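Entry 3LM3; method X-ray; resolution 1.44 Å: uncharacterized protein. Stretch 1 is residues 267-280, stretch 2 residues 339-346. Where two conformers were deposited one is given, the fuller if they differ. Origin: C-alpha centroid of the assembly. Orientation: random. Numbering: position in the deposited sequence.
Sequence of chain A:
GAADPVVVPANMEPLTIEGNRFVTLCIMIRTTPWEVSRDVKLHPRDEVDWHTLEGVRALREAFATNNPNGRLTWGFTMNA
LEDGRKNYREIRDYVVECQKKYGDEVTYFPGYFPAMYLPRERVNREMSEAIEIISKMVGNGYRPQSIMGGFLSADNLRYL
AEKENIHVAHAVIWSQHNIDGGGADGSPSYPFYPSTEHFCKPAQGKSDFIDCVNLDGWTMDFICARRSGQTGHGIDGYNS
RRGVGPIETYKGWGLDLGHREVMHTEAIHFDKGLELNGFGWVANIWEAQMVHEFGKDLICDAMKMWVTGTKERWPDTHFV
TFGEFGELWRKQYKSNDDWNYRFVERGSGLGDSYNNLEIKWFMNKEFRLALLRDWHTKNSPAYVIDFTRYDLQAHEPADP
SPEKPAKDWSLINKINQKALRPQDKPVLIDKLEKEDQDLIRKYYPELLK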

# COMPACT_ATOMS: atom_id res chain seq x y z
N ALA A 267 -3.84 -8.57 -12.47
CA ALA A 267 -4.96 -8.64 -13.40
C ALA A 267 -6.29 -8.17 -12.76
O ALA A 267 -7.17 -7.70 -13.47
CB ALA A 267 -5.11 -10.03 -13.99
N ILE A 268 -6.41 -8.27 -11.44
CA ILE A 268 -7.56 -7.70 -10.75
C ILE A 268 -7.74 -6.22 -11.13
O ILE A 268 -8.86 -5.71 -11.31
CB ILE A 268 -7.41 -7.80 -9.22
CG1 ILE A 268 -7.27 -9.25 -8.78
CG2 ILE A 268 -8.55 -7.08 -8.45
CD1 ILE A 268 -6.88 -9.40 -7.26
N HIS A 269 -6.60 -5.55 -11.27
CA HIS A 269 -6.52 -4.12 -11.55
C HIS A 269 -6.42 -3.78 -13.01
O HIS A 269 -7.02 -2.81 -13.48
CB HIS A 269 -5.34 -3.56 -10.77
CG HIS A 269 -5.52 -3.75 -9.31
ND1 HIS A 269 -6.28 -2.87 -8.57
CD2 HIS A 269 -5.27 -4.81 -8.51
CE1 HIS A 269 -6.42 -3.34 -7.35
NE2 HIS A 269 -5.82 -4.52 -7.28
N PHE A 270 -5.62 -4.55 -13.73
CA PHE A 270 -5.28 -4.20 -15.12
C PHE A 270 -6.20 -4.82 -16.17
O PHE A 270 -6.17 -4.38 -17.32
CB PHE A 270 -3.83 -4.57 -15.38
CG PHE A 270 -2.80 -3.75 -14.60
CD1 PHE A 270 -3.14 -2.58 -13.93
CD2 PHE A 270 -1.46 -4.13 -14.63
CE1 PHE A 270 -2.17 -1.83 -13.28
CE2 PHE A 270 -0.49 -3.38 -13.96
CZ PHE A 270 -0.86 -2.22 -13.30
N ASP A 271 -7.03 -5.79 -15.77
CA ASP A 271 -8.09 -6.31 -16.64
C ASP A 271 -9.42 -5.71 -16.19
O ASP A 271 -9.77 -4.59 -16.59
CB ASP A 271 -8.05 -7.85 -16.64
CG ASP A 271 -6.87 -8.42 -17.44
OD1 ASP A 271 -6.31 -7.72 -18.32
OD2 ASP A 271 -6.55 -9.62 -17.18
N LYS A 272 -10.14 -6.38 -15.29
CA LYS A 272 -11.48 -5.94 -14.88
C LYS A 272 -11.47 -4.60 -14.15
O LYS A 272 -12.32 -3.77 -14.37
CB LYS A 272 -12.13 -7.01 -14.01
CG LYS A 272 -13.52 -6.68 -13.46
CD LYS A 272 -14.59 -6.63 -14.53
CE LYS A 272 -15.96 -6.91 -13.91
NZ LYS A 272 -17.04 -6.96 -14.91
N GLY A 273 -10.48 -4.38 -13.29
CA GLY A 273 -10.47 -3.14 -12.52
C GLY A 273 -10.50 -1.89 -13.38
O GLY A 273 -11.26 -0.93 -13.12
N LEU A 274 -9.66 -1.88 -14.41
CA LEU A 274 -9.60 -0.71 -15.28
C LEU A 274 -10.95 -0.47 -15.96
O LEU A 274 -11.38 0.67 -16.15
CB LEU A 274 -8.46 -0.85 -16.29
CG LEU A 274 -8.37 0.36 -17.23
CD1 LEU A 274 -6.93 0.69 -17.53
CD2 LEU A 274 -9.16 0.10 -18.51
N GLU A 275 -11.63 -1.55 -16.33
CA GLU A 275 -12.96 -1.42 -16.91
C GLU A 275 -13.96 -0.83 -15.92
O GLU A 275 -14.80 -0.00 -16.30
CB GLU A 275 -13.49 -2.76 -17.42
CG GLU A 275 -12.92 -3.19 -18.75
CD GLU A 275 -13.73 -4.32 -19.37
OE1 GLU A 275 -14.09 -5.28 -18.65
OE2 GLU A 275 -14.02 -4.24 -20.58
N LEU A 276 -13.89 -1.26 -14.66
CA LEU A 276 -14.83 -0.80 -13.65
C LEU A 276 -14.54 0.62 -13.16
O LEU A 276 -15.47 1.36 -12.81
CB LEU A 276 -14.82 -1.75 -12.46
CG LEU A 276 -15.38 -3.16 -12.70
CD1 LEU A 276 -14.99 -4.13 -11.59
CD2 LEU A 276 -16.89 -3.14 -12.91
N ASN A 277 -13.26 0.94 -13.06
CA ASN A 277 -12.83 2.16 -12.33
C ASN A 277 -12.28 3.27 -13.20
O ASN A 277 -12.08 4.37 -12.72
CB ASN A 277 -11.82 1.77 -11.26
CG ASN A 277 -12.41 0.78 -10.27
OD1 ASN A 277 -13.57 0.97 -9.86
ND2 ASN A 277 -11.65 -0.28 -9.92
N GLY A 278 -11.93 2.94 -14.43
CA GLY A 278 -11.40 3.92 -15.36
C GLY A 278 -9.89 4.02 -15.39
O GLY A 278 -9.33 4.66 -16.27
N PHE A 279 -9.22 3.41 -14.41
CA PHE A 279 -7.76 3.31 -14.41
C PHE A 279 -7.44 2.05 -13.61
O PHE A 279 -8.33 1.51 -12.92
CB PHE A 279 -7.06 4.53 -13.77
CG PHE A 279 -7.32 4.70 -12.29
CD1 PHE A 279 -8.41 5.41 -11.83
CD2 PHE A 279 -6.43 4.18 -11.36
CE1 PHE A 279 -8.64 5.58 -10.45
CE2 PHE A 279 -6.66 4.34 -10.00
CZ PHE A 279 -7.76 5.04 -9.55
N GLY A 280 -6.18 1.61 -13.69
CA GLY A 280 -5.72 0.52 -12.83
C GLY A 280 -4.42 0.91 -12.18
O GLY A 280 -3.59 1.54 -12.82
N TRP A 339 -15.07 9.66 -6.73
CA TRP A 339 -14.67 8.28 -6.98
C TRP A 339 -15.64 7.28 -6.37
O TRP A 339 -16.39 7.58 -5.46
CB TRP A 339 -13.26 7.99 -6.47
CG TRP A 339 -13.03 8.29 -5.02
CD1 TRP A 339 -12.51 9.45 -4.50
CD2 TRP A 339 -13.27 7.43 -3.89
NE1 TRP A 339 -12.41 9.35 -3.15
CE2 TRP A 339 -12.89 8.14 -2.74
CE3 TRP A 339 -13.77 6.14 -3.75
CZ2 TRP A 339 -13.01 7.61 -1.47
CZ3 TRP A 339 -13.88 5.61 -2.47
CH2 TRP A 339 -13.52 6.35 -1.35
N ASN A 340 -15.64 6.09 -6.95
CA ASN A 340 -16.49 5.00 -6.52
C ASN A 340 -15.83 3.77 -7.11
O ASN A 340 -15.84 3.60 -8.32
CB ASN A 340 -17.92 5.22 -7.03
CG ASN A 340 -18.90 4.21 -6.51
OD1 ASN A 340 -18.56 3.09 -6.21
ND2 ASN A 340 -20.17 4.63 -6.40
N TYR A 341 -15.18 2.96 -6.28
CA TYR A 341 -14.36 1.85 -6.76
C TYR A 341 -15.05 0.50 -6.61
O TYR A 341 -15.75 0.24 -5.62
CB TYR A 341 -13.04 1.78 -6.03
CG TYR A 341 -12.25 3.06 -6.00
CD1 TYR A 341 -11.86 3.71 -7.17
CD2 TYR A 341 -11.84 3.61 -4.79
CE1 TYR A 341 -11.09 4.87 -7.14
CE2 TYR A 341 -11.07 4.77 -4.73
CZ TYR A 341 -10.71 5.40 -5.91
OH TYR A 341 -9.91 6.53 -5.88
N ARG A 342 -14.87 -0.33 -7.63
CA ARG A 342 -15.39 -1.69 -7.65
C ARG A 342 -14.30 -2.63 -8.13
O ARG A 342 -13.52 -2.27 -9.02
CB ARG A 342 -16.58 -1.80 -8.59
CG ARG A 342 -17.79 -1.02 -8.11
CD ARG A 342 -18.89 -0.99 -9.15
NE ARG A 342 -18.41 -0.29 -10.32
CZ ARG A 342 -18.89 -0.38 -11.56
NH1 ARG A 342 -19.94 -1.16 -11.83
NH2 ARG A 342 -18.33 0.34 -12.53
N PHE A 343 -14.27 -3.82 -7.52
CA PHE A 343 -13.41 -4.91 -7.94
C PHE A 343 -14.16 -6.21 -7.92
O PHE A 343 -15.04 -6.40 -7.08
CB PHE A 343 -12.17 -5.02 -7.04
CG PHE A 343 -11.36 -3.77 -6.99
CD1 PHE A 343 -10.47 -3.47 -7.99
CD2 PHE A 343 -11.51 -2.88 -5.95
CE1 PHE A 343 -9.77 -2.27 -7.98
CE2 PHE A 343 -10.78 -1.67 -5.93
CZ PHE A 343 -9.91 -1.39 -6.94
N VAL A 344 -13.78 -7.10 -8.83
CA VAL A 344 -14.28 -8.48 -8.86
C VAL A 344 -13.09 -9.41 -9.03
O VAL A 344 -12.22 -9.14 -9.89
CB VAL A 344 -15.28 -8.71 -10.00
CG1 VAL A 344 -15.67 -10.19 -10.11
CG2 VAL A 344 -16.50 -7.81 -9.84
N GLU A 345 -13.01 -10.46 -8.24
CA GLU A 345 -11.91 -11.42 -8.35
C GLU A 345 -12.39 -12.82 -8.06
O GLU A 345 -13.12 -13.02 -7.11
CB GLU A 345 -10.81 -11.08 -7.35
CG GLU A 345 -9.62 -12.03 -7.43
CD GLU A 345 -8.82 -12.17 -6.18
OE1 GLU A 345 -9.03 -11.40 -5.23
OE2 GLU A 345 -7.91 -13.06 -6.16
N ARG A 346 -11.94 -13.77 -8.87
CA ARG A 346 -12.00 -15.19 -8.50
C ARG A 346 -10.61 -15.67 -8.14
O ARG A 346 -9.60 -15.11 -8.58
CB ARG A 346 -12.59 -16.05 -9.60
CG ARG A 346 -14.05 -15.84 -9.77
CD ARG A 346 -14.60 -16.67 -10.91
NE ARG A 346 -16.05 -16.55 -10.94
CZ ARG A 346 -16.85 -17.35 -11.64
NH1 ARG A 346 -16.36 -18.31 -12.40
NH2 ARG A 346 -18.17 -17.16 -11.58
O HOH W 1 -11.49 -6.52 -10.58
O HOH W 2 -16.40 1.72 -10.13
O HOH W 3 -16.00 4.12 -11.53

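The contact between helix 267-277 and strand 341-346 is a roughly antiparallel, mixed contact, in which apolar packing is joined to hydrogen bonds at the C-terminal end of the helix, where an asparagine pairs with the strand backbone. The axes approach to 7.5 Å, with 151° between their N-to-C directions, and 639 Å² is buried in all.

A strand residue offers an N-H and a C=O, and a carboxamide can answer both. Here Asn277, its CA-to-CB bond pointing toward the strand, does so at a single residue: the backbone N of Arg342 donates to Asn277 OD1 (2.9 Å, nearly linear at 168°), while Asn277 ND2 donates to Arg342 O (2.9 Å, 144°). The same arginine returns the favour with its side chain. Its CA-to-CB bond points sideways, but the chain bends back so that Arg342 NH2 donates to Leu276 O at 3.0 Å. This carbonyl lies in the last turn of the helix, and it is met by the guanidinium and by water rather than by a further helical amide. Leu276 also lies over one face of that guanidinium, CD2 being 3.7 Å from Arg342 CZ, so apolar and polar contacts share the same pair. Water 2 joins in, accepting from Arg342 NE at 2.8 Å.

Farther along, the packing is mainly apolar. Phe343 brings its ring in among several helix residues, with Phe343 CD1 4.1 Å from Ile268 CG2 and Phe343 CE1 3.6 Å from His269 CE1; the two aromatic rings meet obliquely, their planes at 56°. Leu276 CD1 reaches Val344 CG2 at 4.3 Å.

Toward the start of the helix stretch, water 1 links the two backbones, donating to Ile268 O (2.8 Å) and accepting from Val344 N (2.9 Å).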